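PDB 1UT1: Dr hemagglutinin structural subunit from Escherichia coli, which mediates adherence of uropathogenic bacteria to the upper urinary tract, binds the Dr blood group antigen and agglutinates human erythrocytes even in the presence of D-mannose. Local coordinates for residues A[70-75]-A[84-89]; A[78-83]-A[89-94]; A[100-103]-A[108-111]. The protein carries 3 engineered substitutions. All coordinates share one frame; numbering follows the deposited sequence. Where two conformers were deposited one is given.

How the contacts relate
The three contacts belong to one Dr-family adhesin subunit built of strands and loops, with no helix. Contacts 1 and 2 interlock: their segments alternate along the chain, Lys89 belongs to both, and their centres lie about 8 Å apart. Asn73 O and Phe80 N, 2.9 Å apart and probably hydrogen-bonded, join them where strand 74-75 runs beside strand 78-83. At the turn both meet the same 1,2-ethanediol, probably from the crystallisation liquor. Contact 3 follows later in the chain, its centre about 17 Å from that of contact 2 and about 21 Å from that of contact 1. It still touches contact 2, through Ile94 O and Phe109 CZ, 3.4 Å apart.

Contact 1: residues A[70-75]-A[84-89]; sequences DTDNFE and DNNRDK. With EDO (1,2-ethanediol), chain I.
The side chains of Lys89 and Glu75 cross at about a right angle, and their ends form a salt bridge in which Lys89 NZ lies 3.2 Å from Glu75 OE2. The ammonium comes from above the carboxylate plane, 43° out of it. Beyond CG the lysine chain is fully extended, and this straight arm carries NZ across to the glutamate. The charged pair ties two pieces of the beta fold together at the surface: the short strand 74-75, which pairs with strand 78-83, and the start of strand 89-96. In the loop that leads into strand 89-96, Asn86 meets Asp72, again at about a right angle, their amide and carboxylate planes 55° apart. Asn86 ND2 rests 3.3 Å from Asp72 CG, but the angle to OD2 is too poor for a hydrogen bond, leaving a loose polar contact. Asn86 has CG anti to its backbone nitrogen (chi1 -154°), which brings the amide toward the aspartate. Two residues on from Asn86, Asp88 OD2 accepts a 2.6 Å hydrogen bond from O1 of a 1,2-ethanediol, while the backbone N of Asp88 is held by the hydroxyl of Ser83.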
ATOM      1  N   ASP A  70     -11.174  13.115   2.481  1.00 11.06           N
ATOM      2  CA  ASP A  70      -9.972  13.556   3.177  1.00 11.48           C
ATOM      3  C   ASP A  70      -9.883  15.081   3.072  1.00 14.76           C
ATOM      4  O   ASP A  70     -10.324  15.681   2.096  1.00 13.35           O
ATOM      5  CB  ASP A  70      -8.748  12.951   2.514  1.00 12.81           C
ATOM      6  CG  ASP A  70      -8.264  11.662   3.211  0.50 14.26           C
ATOM      7  OD1 ASP A  70      -9.038  11.041   3.982  0.50 15.19           O
ATOM      8  OD2 ASP A  70      -7.138  11.213   2.892  0.50 15.62           O
ATOM      9  N   THR A  71      -9.284  15.710   4.075  1.00 14.10           N
ATOM     10  CA  THR A  71      -9.111  17.152   4.079  1.00 14.64           C
ATOM     11  C   THR A  71      -8.544  17.687   2.779  1.00 16.94           C
ATOM     12  O   THR A  71      -8.890  18.784   2.352  1.00 18.26           O
ATOM     13  CB  THR A  71      -8.144  17.591   5.249  1.00 27.22           C
ATOM     14  OG1 THR A  71      -8.635  17.073   6.494  1.00 33.83           O
ATOM     15  CG2 THR A  71      -8.065  19.110   5.340  1.00 26.93           C
ATOM     16  N   ASP A  72      -7.601  16.959   2.196  1.00 14.07           N
ATOM     17  CA  ASP A  72      -6.940  17.428   0.990  1.00 13.52           C
ATOM     18  C   ASP A  72      -7.770  17.306  -0.285  1.00 16.33           C
ATOM     19  O   ASP A  72      -7.280  17.629  -1.383  1.00 15.67           O
ATOM     20  CB  ASP A  72      -5.591  16.744   0.819  1.00 16.03           C
ATOM     21  CG  ASP A  72      -4.568  17.224   1.843  1.00 27.37           C
ATOM     22  OD1 ASP A  72      -4.708  18.377   2.305  1.00 29.15           O
ATOM     23  OD2 ASP A  72      -3.646  16.451   2.184  1.00 28.31           O
ATOM     24  N   ASN A  73      -8.992  16.774  -0.159  1.00 12.69           N
ATOM     25  CA  ASN A  73      -9.831  16.503  -1.348  1.00 12.29           C
ATOM     26  C   ASN A  73     -11.059  17.412  -1.464  1.00 14.16           C
ATOM     27  O   ASN A  73     -11.957  17.144  -2.269  1.00 12.28           O
ATOM     28  CB  ASN A  73     -10.339  15.050  -1.329  1.00  9.11           C
ATOM     29  CG  ASN A  73      -9.263  14.050  -1.711  1.00 11.96           C
ATOM     30  OD1 ASN A  73      -8.576  14.190  -2.741  1.00 17.66           O
ATOM     31  ND2 ASN A  73      -9.109  13.056  -0.899  1.00  8.02           N
ATOM     32  N   PHE A  74     -11.160  18.405  -0.592  1.00 12.06           N
ATOM     33  CA  PHE A  74     -12.290  19.306  -0.651  1.00 10.89           C
ATOM     34  C   PHE A  74     -11.937  20.729  -0.248  1.00 18.11           C
ATOM     35  O   PHE A  74     -11.087  20.963   0.630  1.00 18.13           O
ATOM     36  CB  PHE A  74     -13.483  18.793   0.166  0.65 12.57           C
ATOM     37  CG  PHE A  74     -13.269  18.829   1.659  0.65 12.82           C
ATOM     38  CD1 PHE A  74     -13.783  19.871   2.415  0.65 15.54           C
ATOM     39  CD2 PHE A  74     -12.679  17.761   2.323  0.65 14.15           C
ATOM     40  CE1 PHE A  74     -13.601  19.907   3.799  0.65 15.11           C
ATOM     41  CE2 PHE A  74     -12.527  17.779   3.699  0.65 15.92           C
ATOM     42  CZ  PHE A  74     -12.960  18.886   4.435  0.65 13.34           C
ATOM     43  N   GLU A  75     -12.677  21.655  -0.833  1.00 19.14           N
ATOM     44  CA  GLU A  75     -12.608  23.059  -0.481  1.00 23.64           C
ATOM     45  C   GLU A  75     -13.798  23.794  -1.076  1.00 33.01           C
ATOM     46  O   GLU A  75     -14.110  23.626  -2.250  1.00 30.79           O
ATOM     47  CB  GLU A  75     -11.336  23.667  -1.030  1.00 25.82           C
ATOM     48  CG  GLU A  75     -10.458  24.286   0.023  1.00 45.13           C
ATOM     49  CD  GLU A  75      -9.189  24.843  -0.563  1.00 64.94           C
ATOM     50  OE1 GLU A  75      -8.132  24.771   0.107  1.00 72.04           O
ATOM     51  OE2 GLU A  75      -9.236  25.267  -1.734  1.00 41.77           O
ATOM     52  N   ASP A  84      -0.218  13.692  -6.011  1.00 14.04           N
ATOM     53  CA  ASP A  84       0.647  13.193  -4.939  1.00 13.80           C
ATOM     54  C   ASP A  84       1.333  14.356  -4.163  1.00 16.83           C
ATOM     55  O   ASP A  84       1.500  14.281  -2.947  1.00 17.83           O
ATOM     56  CB  ASP A  84       1.715  12.282  -5.530  1.00 13.86           C
ATOM     57  CG  ASP A  84       1.233  10.864  -5.710  1.00 18.69           C
ATOM     58  OD1 ASP A  84       0.044  10.596  -5.452  1.00 17.33           O
ATOM     59  OD2 ASP A  84       1.999  10.067  -6.284  1.00 20.18           O
ATOM     60  N   ASN A  85       1.692  15.424  -4.869  1.00 13.85           N
ATOM     61  CA  ASN A  85       2.359  16.574  -4.214  1.00 14.13           C
ATOM     62  C   ASN A  85       1.415  17.606  -3.569  1.00 15.60           C
ATOM     63  O   ASN A  85       1.874  18.584  -2.969  1.00 16.02           O
ATOM     64  CB  ASN A  85       3.389  17.222  -5.144  1.00 18.17           C
ATOM     65  CG  ASN A  85       2.758  18.106  -6.246  1.00 23.36           C
ATOM     66  OD1 ASN A  85       3.481  18.754  -6.989  1.00 25.55           O
ATOM     67  ND2 ASN A  85       1.434  18.141  -6.340  1.00 11.31           N
ATOM     68  N   ASN A  86       0.109  17.289  -3.555  1.00 11.39           N
ATOM     69  CA  ASN A  86      -0.923  18.120  -2.949  1.00 11.39           C
ATOM     70  C   ASN A  86      -1.233  19.386  -3.695  1.00 14.08           C
ATOM     71  O   ASN A  86      -2.036  20.195  -3.256  1.00 14.75           O
ATOM     72  CB  ASN A  86      -0.611  18.433  -1.464  1.00 12.41           C
ATOM     73  CG  ASN A  86      -1.863  18.723  -0.654  1.00 22.64           C
ATOM     74  OD1 ASN A  86      -1.936  19.701   0.098  1.00 19.98           O
ATOM     75  ND2 ASN A  86      -2.886  17.933  -0.880  1.00 14.07           N
ATOM     76  N   ARG A  87      -0.637  19.559  -4.861  1.00 13.58           N
ATOM     77  CA  ARG A  87      -0.854  20.802  -5.585  1.00 14.13           C
ATOM     78  C   ARG A  87      -1.999  20.862  -6.573  1.00 16.19           C
ATOM     79  O   ARG A  87      -2.674  21.889  -6.684  1.00 15.68           O
ATOM     80  CB  ARG A  87       0.427  21.276  -6.274  1.00 14.84           C
ATOM     81  CG  ARG A  87       0.252  22.666  -6.875  1.00 21.37           C
ATOM     82  CD  ARG A  87       1.567  23.329  -7.196  1.00 23.84           C
ATOM     83  NE  ARG A  87       2.540  23.319  -6.096  1.00 18.42           N
ATOM     84  CZ  ARG A  87       3.839  23.528  -6.295  1.00 28.69           C
ATOM     85  NH1 ARG A  87       4.261  23.773  -7.519  1.00 22.04           N
ATOM     86  NH2 ARG A  87       4.711  23.482  -5.292  1.00 22.70           N
ATOM     87  N   ASP A  88      -2.112  19.835  -7.403  1.00 12.15           N
ATOM     88  CA  ASP A  88      -2.990  19.890  -8.553  1.00 11.03           C
ATOM     89  C   ASP A  88      -4.300  19.171  -8.312  1.00 13.54           C
ATOM     90  O   ASP A  88      -4.326  18.050  -7.768  1.00 11.22           O
ATOM     91  CB  ASP A  88      -2.276  19.341  -9.790  1.00 11.30           C
ATOM     92  CG  ASP A  88      -0.988  20.091 -10.085  1.00 19.99           C
ATOM     93  OD1 ASP A  88      -1.066  21.313 -10.317  1.00 17.29           O
ATOM     94  OD2 ASP A  88       0.107  19.491  -9.953  1.00 21.54           O
ATOM     95  N   LYS A  89      -5.383  19.877  -8.640  1.00 11.26           N
ATOM     96  CA  LYS A  89      -6.733  19.379  -8.431  1.00 10.75           C
ATOM     97  C   LYS A  89      -7.408  18.877  -9.719  1.00 12.26           C
ATOM     98  O   LYS A  89      -7.296  19.493 -10.799  1.00 11.76           O
ATOM     99  CB  LYS A  89      -7.603  20.485  -7.825  1.00 10.90           C
ATOM    100  CG  LYS A  89      -7.083  21.037  -6.512  1.00 14.05           C
ATOM    101  CD  LYS A  89      -7.914  22.283  -6.143  1.00 19.69           C
ATOM    102  CE  LYS A  89      -7.423  22.904  -4.838  1.00 27.22           C
ATOM    103  NZ  LYS A  89      -8.201  24.139  -4.540  1.00 45.81           N
TER
HETATM  104  C1  EDO I1142       1.265  16.604 -10.876  1.00 27.05           C
HETATM  105  O1  EDO I1142       1.234  17.198  -9.572  1.00 26.04           O
HETATM  106  C2  EDO I1142       2.219  17.427 -11.774  1.00 28.86           C
HETATM  107  O2  EDO I1142       3.408  17.777 -11.034  1.00 29.85           O

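Contact 2: residues A[78-83]-A[89-94]; sequences KFFLIS and KLYVNI. With EDO (1,2-ethanediol), chain I.
Phe80 and Tyr91 sit opposite each other as a non-hydrogen-bonded pair in the antiparallel beta hairpin of strands 78-83 and 89-96. The hairpin lies within the Dr-family adhesin fold, whose strands 135-147 and 118-125 flank it. Backbone bonds hold the two strands together. Leu81 and Leu90 exchange a reciprocal pair, with Leu81 N to Leu90 O and Leu90 N to Leu81 O both 2.9 Å; the first is bent, 138° at the hydrogen, and its partner straighter. Further along, Val92 N donates to Phe79 O over 3.1 Å. CA-H...O contacts from Tyr91 to Phe79 O and from Lys89 to Leu81 O supplement them.

Aromatic and aliphatic contacts divide between the two faces. On the face of Phe80, Ile82, Lys89 and Tyr91, the lysine methylenes run over the phenyl ring, with Lys89 CD 3.8 Å from the centroid of the Phe80 ring and almost on its normal. Phe80 takes a chi1 of 38°, with CG between backbone N and carbonyl carbon, which sets the ring against the Lys89 methylenes. The Tyr91 ring lies alongside, pointing the same way but with its plane 73° from that of Phe80; Phe80 CD2 and Tyr91 CE2 come within 3.6 Å.

The other face is apolar. Leu81 CD1 meets Val92 CG1 at 3.6 Å, Leu81 also packing on Leu139 and Leu22. At its far end the Ile94 side chain crosses Phe79 at about a right angle and sets CD1 over the ring face.

Where the strands diverge, water 1 accepts from Phe79 N and donates to Val92 O, the latter 2.6 Å away.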
ATOM      1  N   LYS A  78     -16.527  22.109  -2.979  1.00 22.52           N
ATOM      2  CA  LYS A  78     -16.056  21.342  -4.146  1.00 20.40           C
ATOM      3  C   LYS A  78     -15.176  20.162  -3.752  1.00 19.75           C
ATOM      4  O   LYS A  78     -14.307  20.288  -2.882  1.00 21.43           O
ATOM      5  CB  LYS A  78     -15.277  22.247  -5.108  1.00 22.51           C
ATOM      6  CG  LYS A  78     -16.159  23.183  -5.909  1.00 31.17           C
ATOM      7  CD  LYS A  78     -15.347  24.074  -6.818  1.00 47.17           C
ATOM      8  CE  LYS A  78     -16.260  25.030  -7.577  1.00 68.11           C
ATOM      9  NZ  LYS A  78     -17.696  24.608  -7.494  1.00 81.61           N
ATOM     10  N   PHE A  79     -15.372  19.031  -4.436  1.00 12.65           N
ATOM     11  CA  PHE A  79     -14.526  17.848  -4.240  1.00  9.63           C
ATOM     12  C   PHE A  79     -13.557  17.756  -5.426  1.00  9.82           C
ATOM     13  O   PHE A  79     -13.885  18.136  -6.559  1.00  9.94           O
ATOM     14  CB  PHE A  79     -15.379  16.570  -4.257  1.00 10.31           C
ATOM     15  CG  PHE A  79     -16.287  16.435  -3.070  1.00 11.26           C
ATOM     16  CD1 PHE A  79     -17.625  16.765  -3.167  1.00 15.94           C
ATOM     17  CD2 PHE A  79     -15.785  15.966  -1.848  1.00 10.88           C
ATOM     18  CE1 PHE A  79     -18.490  16.580  -2.066  1.00 16.19           C
ATOM     19  CE2 PHE A  79     -16.610  15.821  -0.743  1.00 14.07           C
ATOM     20  CZ  PHE A  79     -17.958  16.166  -0.837  1.00 14.32           C
ATOM     21  N   PHE A  80     -12.400  17.151  -5.175  1.00  8.85           N
ATOM     22  CA  PHE A  80     -11.425  16.947  -6.250  1.00  9.64           C
ATOM     23  C   PHE A  80     -10.475  15.856  -5.865  1.00 10.36           C
ATOM     24  O   PHE A  80     -10.182  15.673  -4.666  1.00 10.73           O
ATOM     25  CB  PHE A  80     -10.632  18.249  -6.562  1.00 10.93           C
ATOM     26  CG  PHE A  80     -10.288  19.071  -5.339  1.00 12.13           C
ATOM     27  CD1 PHE A  80      -9.129  18.813  -4.610  1.00 13.09           C
ATOM     28  CD2 PHE A  80     -11.146  20.088  -4.907  1.00 12.68           C
ATOM     29  CE1 PHE A  80      -8.820  19.554  -3.450  1.00 14.57           C
ATOM     30  CE2 PHE A  80     -10.878  20.806  -3.710  1.00 15.02           C
ATOM     31  CZ  PHE A  80      -9.703  20.549  -3.007  1.00 14.88           C
ATOM     32  N   LEU A  81     -10.009  15.106  -6.859  1.00  8.03           N
ATOM     33  CA  LEU A  81      -8.859  14.236  -6.652  1.00  8.52           C
ATOM     34  C   LEU A  81      -7.684  15.205  -6.547  1.00 11.09           C
ATOM     35  O   LEU A  81      -7.712  16.284  -7.133  1.00 10.56           O
ATOM     36  CB  LEU A  81      -8.620  13.309  -7.843  1.00  8.01           C
ATOM     37  CG  LEU A  81      -9.419  12.004  -7.819  1.00 10.62           C
ATOM     38  CD1 LEU A  81     -10.844  12.327  -8.130  1.00 10.07           C
ATOM     39  CD2 LEU A  81      -8.842  11.029  -8.873  1.00  8.48           C
ATOM     40  N   ILE A  82      -6.667  14.810  -5.797  1.00 10.99           N
ATOM     41  CA  ILE A  82      -5.504  15.662  -5.587  1.00 10.58           C
ATOM     42  C   ILE A  82      -4.240  14.916  -6.010  1.00 13.62           C
ATOM     43  O   ILE A  82      -4.144  13.709  -5.840  1.00 11.16           O
ATOM     44  CB  ILE A  82      -5.407  16.118  -4.093  1.00 12.73           C
ATOM     45  CG1 ILE A  82      -4.414  17.303  -3.950  1.00 12.35           C
ATOM     46  CG2 ILE A  82      -5.033  14.950  -3.178  1.00 13.70           C
ATOM     47  CD1 ILE A  82      -4.937  18.647  -4.541  1.00 12.16           C
ATOM     48  N   SER A  83      -3.287  15.634  -6.609  1.00 11.09           N
ATOM     49  CA  SER A  83      -2.015  15.007  -7.017  1.00 10.18           C
ATOM     50  C   SER A  83      -1.189  14.570  -5.782  1.00 13.53           C
ATOM     51  O   SER A  83      -1.413  15.039  -4.659  1.00 11.96           O
ATOM     52  CB  SER A  83      -1.193  15.974  -7.883  1.00 13.32           C
ATOM     53  OG  SER A  83      -0.926  17.175  -7.177  1.00 15.31           O
ATOM     54  N   LYS A  89      -5.383  19.877  -8.640  1.00 11.26           N
ATOM     55  CA  LYS A  89      -6.733  19.379  -8.431  1.00 10.75           C
ATOM     56  C   LYS A  89      -7.408  18.877  -9.719  1.00 12.26           C
ATOM     57  O   LYS A  89      -7.296  19.493 -10.799  1.00 11.76           O
ATOM     58  CB  LYS A  89      -7.603  20.485  -7.825  1.00 10.90           C
ATOM     59  CG  LYS A  89      -7.083  21.037  -6.512  1.00 14.05           C
ATOM     60  CD  LYS A  89      -7.914  22.283  -6.143  1.00 19.69           C
ATOM     61  CE  LYS A  89      -7.423  22.904  -4.838  1.00 27.22           C
ATOM     62  NZ  LYS A  89      -8.201  24.139  -4.540  1.00 45.81           N
ATOM     63  N   LEU A  90      -8.192  17.811  -9.571  1.00 10.14           N
ATOM     64  CA  LEU A  90      -9.057  17.341 -10.661  1.00 10.34           C
ATOM     65  C   LEU A  90     -10.463  17.336 -10.077  1.00 12.33           C
ATOM     66  O   LEU A  90     -10.783  16.492  -9.229  1.00 10.79           O
ATOM     67  CB  LEU A  90      -8.651  15.936 -11.084  1.00 10.04           C
ATOM     68  CG  LEU A  90      -9.470  15.243 -12.175  1.00 12.89           C
ATOM     69  CD1 LEU A  90      -9.440  16.098 -13.480  1.00 12.36           C
ATOM     70  CD2 LEU A  90      -8.836  13.835 -12.442  1.00 13.90           C
ATOM     71  N   TYR A  91     -11.253  18.362 -10.416  1.00  9.90           N
ATOM     72  CA  TYR A  91     -12.574  18.528  -9.819  1.00  8.85           C
ATOM     73  C   TYR A  91     -13.500  17.436 -10.290  1.00 10.72           C
ATOM     74  O   TYR A  91     -13.572  17.127 -11.491  1.00  9.60           O
ATOM     75  CB  TYR A  91     -13.148  19.876 -10.192  1.00 10.19           C
ATOM     76  CG  TYR A  91     -12.392  20.996  -9.517  1.00 12.60           C
ATOM     77  CD1 TYR A  91     -11.394  21.686 -10.187  1.00 15.21           C
ATOM     78  CD2 TYR A  91     -12.672  21.339  -8.203  1.00 13.69           C
ATOM     79  CE1 TYR A  91     -10.697  22.728  -9.566  1.00 16.22           C
ATOM     80  CE2 TYR A  91     -11.956  22.347  -7.565  1.00 16.39           C
ATOM     81  CZ  TYR A  91     -10.963  23.022  -8.253  1.00 23.00           C
ATOM     82  OH  TYR A  91     -10.316  24.090  -7.636  1.00 22.48           O
ATOM     83  N   VAL A  92     -14.307  16.946  -9.362  1.00  8.59           N
ATOM     84  CA  VAL A  92     -15.251  15.893  -9.694  1.00  8.12           C
ATOM     85  C   VAL A  92     -16.642  16.147  -9.120  1.00 10.77           C
ATOM     86  O   VAL A  92     -16.793  16.805  -8.077  1.00 10.21           O
ATOM     87  CB  VAL A  92     -14.755  14.494  -9.173  1.00 10.35           C
ATOM     88  CG1 VAL A  92     -13.470  14.059  -9.912  1.00 10.94           C
ATOM     89  CG2 VAL A  92     -14.528  14.489  -7.614  1.00 11.31           C
ATOM     90  N   ASN A  93     -17.623  15.459  -9.716  1.00  8.07           N
ATOM     91  CA  ASN A  93     -18.957  15.323  -9.134  1.00  9.87           C
ATOM     92  C   ASN A  93     -19.064  13.927  -8.565  1.00 12.29           C
ATOM     93  O   ASN A  93     -18.441  12.995  -9.065  1.00 10.69           O
ATOM     94  CB  ASN A  93     -20.028  15.483 -10.193  1.00 13.72           C
ATOM     95  CG  ASN A  93     -20.239  16.919 -10.574  1.00 26.39           C
ATOM     96  OD1 ASN A  93     -20.327  17.805  -9.709  1.00 24.25           O
ATOM     97  ND2 ASN A  93     -20.246  17.177 -11.868  1.00 18.51           N
ATOM     98  N   ILE A  94     -19.812  13.812  -7.481  1.00  9.83           N
ATOM     99  CA  ILE A  94     -20.033  12.538  -6.796  1.00 11.32           C
ATOM    100  C   ILE A  94     -21.527  12.318  -6.819  1.00 13.02           C
ATOM    101  O   ILE A  94     -22.293  13.197  -6.413  1.00 11.34           O
ATOM    102  CB  ILE A  94     -19.570  12.656  -5.321  1.00 15.50           C
ATOM    103  CG1 ILE A  94     -18.054  12.970  -5.289  1.00 17.13           C
ATOM    104  CG2 ILE A  94     -19.901  11.404  -4.544  1.00 16.10           C
ATOM    105  CD1 ILE A  94     -17.490  13.197  -3.851  1.00 20.58           C
TER
HETATM  106  C1  EDO I1142       1.265  16.604 -10.876  1.00 27.05           C
HETATM  107  O1  EDO I1142       1.234  17.198  -9.572  1.00 26.04           O
HETATM  108  C2  EDO I1142       2.219  17.427 -11.774  1.00 28.86           C
HETATM  109  O2  EDO I1142       3.408  17.777 -11.034  1.00 29.85           O
HETATM  110  O   HOH W   1     -17.114  19.051  -6.778  1.00 24.97           O

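Contact 3: residues A[100-103]-A[108-111]; sequences SAWT and VFYK
Ser100 CB lies 3.8 Å from Lys111 CE, beside the bent end of the lysine. Ser100 OG accepts a 2.9 Å hydrogen bond from Trp102 NE1, lying 4° from the indole plane, and is also bonded to Asp98; the bond from NE1 helps to fix the rotation of the indole. Ala101 pairs its backbone with Asn112. Trp102 is held between two side chains. Lys111 CB stands over the centre of its six-membered ring, 3.8 Å from the centroid, while on the opposite face the Phe109 ring lies nearly parallel but slid aside, at 10° to the five-membered ring. Lys111 chi1 of -168°, CG anti to the backbone nitrogen, carries the chain slantwise across the indole. This is the beta hairpin of strands 102-105 and 108-111, whose second strand also joins strand 64-69; Trp117 meets Trp102 edge-to-face. Thr103 completes the antiparallel pairing with Tyr110 through Thr103 N to Tyr110 O (2.8 Å) and Tyr110 N to Thr103 O (2.9 Å). Thr103 CB packs over one face of the Tyr110 ring, which also stacks with Trp146. Water 2 bridges Thr103 OG1 and Tyr110 OH, and OG1 is further bonded to Asn112.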
ATOM      1  N   SER A 100     -31.453   8.493  -5.244  1.00 20.56           N
ATOM      2  CA  SER A 100     -31.398   9.035  -3.907  1.00 15.86           C
ATOM      3  C   SER A 100     -30.804  10.421  -3.790  1.00 16.97           C
ATOM      4  O   SER A 100     -29.981  10.825  -4.600  1.00 14.43           O
ATOM      5  CB  SER A 100     -30.778   8.049  -2.926  1.00 15.80           C
ATOM      6  OG  SER A 100     -29.428   7.805  -3.257  1.00 15.22           O
ATOM      7  N   ALA A 101     -31.297  11.179  -2.810  1.00 15.16           N
ATOM      8  CA  ALA A 101     -30.868  12.565  -2.619  1.00 15.50           C
ATOM      9  C   ALA A 101     -29.846  12.672  -1.493  1.00 15.15           C
ATOM     10  O   ALA A 101     -30.058  12.159  -0.395  1.00 13.46           O
ATOM     11  CB  ALA A 101     -32.064  13.439  -2.315  1.00 16.71           C
ATOM     12  N   TRP A 102     -28.780  13.409  -1.773  1.00 11.98           N
ATOM     13  CA  TRP A 102     -27.675  13.615  -0.846  1.00 11.15           C
ATOM     14  C   TRP A 102     -27.326  15.097  -0.802  1.00 14.64           C
ATOM     15  O   TRP A 102     -27.663  15.874  -1.730  1.00 15.29           O
ATOM     16  CB  TRP A 102     -26.421  12.835  -1.315  1.00 10.08           C
ATOM     17  CG  TRP A 102     -26.596  11.349  -1.361  1.00 10.84           C
ATOM     18  CD1 TRP A 102     -27.496  10.657  -2.087  1.00 13.20           C
ATOM     19  CD2 TRP A 102     -25.843  10.384  -0.601  1.00  9.87           C
ATOM     20  NE1 TRP A 102     -27.384   9.301  -1.821  1.00 12.55           N
ATOM     21  CE2 TRP A 102     -26.376   9.111  -0.907  1.00 13.70           C
ATOM     22  CE3 TRP A 102     -24.820  10.486   0.354  1.00 11.28           C
ATOM     23  CZ2 TRP A 102     -25.852   7.923  -0.371  1.00 12.87           C
ATOM     24  CZ3 TRP A 102     -24.306   9.317   0.912  1.00 12.39           C
ATOM     25  CH2 TRP A 102     -24.831   8.039   0.544  1.00 13.09           C
ATOM     26  N   THR A 103     -26.613  15.484   0.251  1.00 11.90           N
ATOM     27  CA  THR A 103     -26.212  16.850   0.430  1.00 12.89           C
ATOM     28  C   THR A 103     -24.697  16.913   0.626  1.00 15.30           C
ATOM     29  O   THR A 103     -24.111  16.025   1.225  1.00 13.32           O
ATOM     30  CB  THR A 103     -26.917  17.441   1.663  1.00 13.85           C
ATOM     31  OG1 THR A 103     -28.327  17.482   1.410  1.00 14.17           O
ATOM     32  CG2 THR A 103     -26.415  18.875   1.962  1.00 14.35           C
ATOM     33  N   VAL A 108     -18.240  16.555   3.525  1.00 12.93           N
ATOM     34  CA  VAL A 108     -19.079  15.403   3.806  1.00 12.36           C
ATOM     35  C   VAL A 108     -20.206  15.311   2.782  1.00 14.18           C
ATOM     36  O   VAL A 108     -20.887  16.311   2.480  1.00 15.06           O
ATOM     37  CB  VAL A 108     -19.675  15.465   5.249  1.00 15.54           C
ATOM     38  CG1 VAL A 108     -20.559  14.209   5.528  1.00 14.59           C
ATOM     39  CG2 VAL A 108     -18.517  15.606   6.305  1.00 16.19           C
ATOM     40  N   PHE A 109     -20.390  14.119   2.224  1.00 10.31           N
ATOM     41  CA  PHE A 109     -21.466  13.870   1.276  1.00 10.82           C
ATOM     42  C   PHE A 109     -22.408  12.910   1.994  1.00 13.13           C
ATOM     43  O   PHE A 109     -22.046  11.760   2.262  1.00 11.19           O
ATOM     44  CB  PHE A 109     -20.863  13.247  -0.002  1.00 12.11           C
ATOM     45  CG  PHE A 109     -21.851  13.066  -1.130  1.00 12.94           C
ATOM     46  CD1 PHE A 109     -22.301  14.177  -1.874  1.00 14.26           C
ATOM     47  CD2 PHE A 109     -22.308  11.772  -1.484  1.00 13.37           C
ATOM     48  CE1 PHE A 109     -23.226  13.994  -2.944  1.00 15.67           C
ATOM     49  CE2 PHE A 109     -23.210  11.596  -2.536  1.00 16.01           C
ATOM     50  CZ  PHE A 109     -23.607  12.702  -3.307  1.00 14.12           C
ATOM     51  N   TYR A 110     -23.546  13.429   2.461  1.00 10.93           N
ATOM     52  CA  TYR A 110     -24.436  12.633   3.321  1.00 10.94           C
ATOM     53  C   TYR A 110     -25.816  12.473   2.722  1.00 11.66           C
ATOM     54  O   TYR A 110     -26.273  13.338   1.966  1.00 13.79           O
ATOM     55  CB  TYR A 110     -24.528  13.226   4.740  1.00 13.45           C
ATOM     56  CG  TYR A 110     -25.295  14.556   4.818  1.00 15.69           C
ATOM     57  CD1 TYR A 110     -24.611  15.776   4.842  1.00 17.14           C
ATOM     58  CD2 TYR A 110     -26.683  14.577   4.990  1.00 15.98           C
ATOM     59  CE1 TYR A 110     -25.305  16.994   4.967  1.00 14.70           C
ATOM     60  CE2 TYR A 110     -27.381  15.792   5.091  1.00 16.65           C
ATOM     61  CZ  TYR A 110     -26.676  16.986   5.124  1.00 22.27           C
ATOM     62  OH  TYR A 110     -27.350  18.187   5.220  1.00 23.48           O
ATOM     63  N   LYS A 111     -26.481  11.374   3.064  1.00  8.73           N
ATOM     64  CA  LYS A 111     -27.779  11.053   2.499  1.00 10.31           C
ATOM     65  C   LYS A 111     -28.868  11.844   3.219  1.00 14.78           C
ATOM     66  O   LYS A 111     -28.774  12.086   4.430  1.00 14.73           O
ATOM     67  CB  LYS A 111     -28.043   9.537   2.594  1.00 11.76           C
ATOM     68  CG  LYS A 111     -29.244   9.081   1.765  1.00 17.23           C
ATOM     69  CD  LYS A 111     -29.379   7.560   1.778  1.00 19.27           C
ATOM     70  CE  LYS A 111     -30.364   7.073   0.718  1.00 23.61           C
ATOM     71  NZ  LYS A 111     -31.704   7.693   0.888  1.00 25.11           N
TER
HETATM   72  O   HOH W   2     -29.875  17.837   3.810  1.00 26.18           O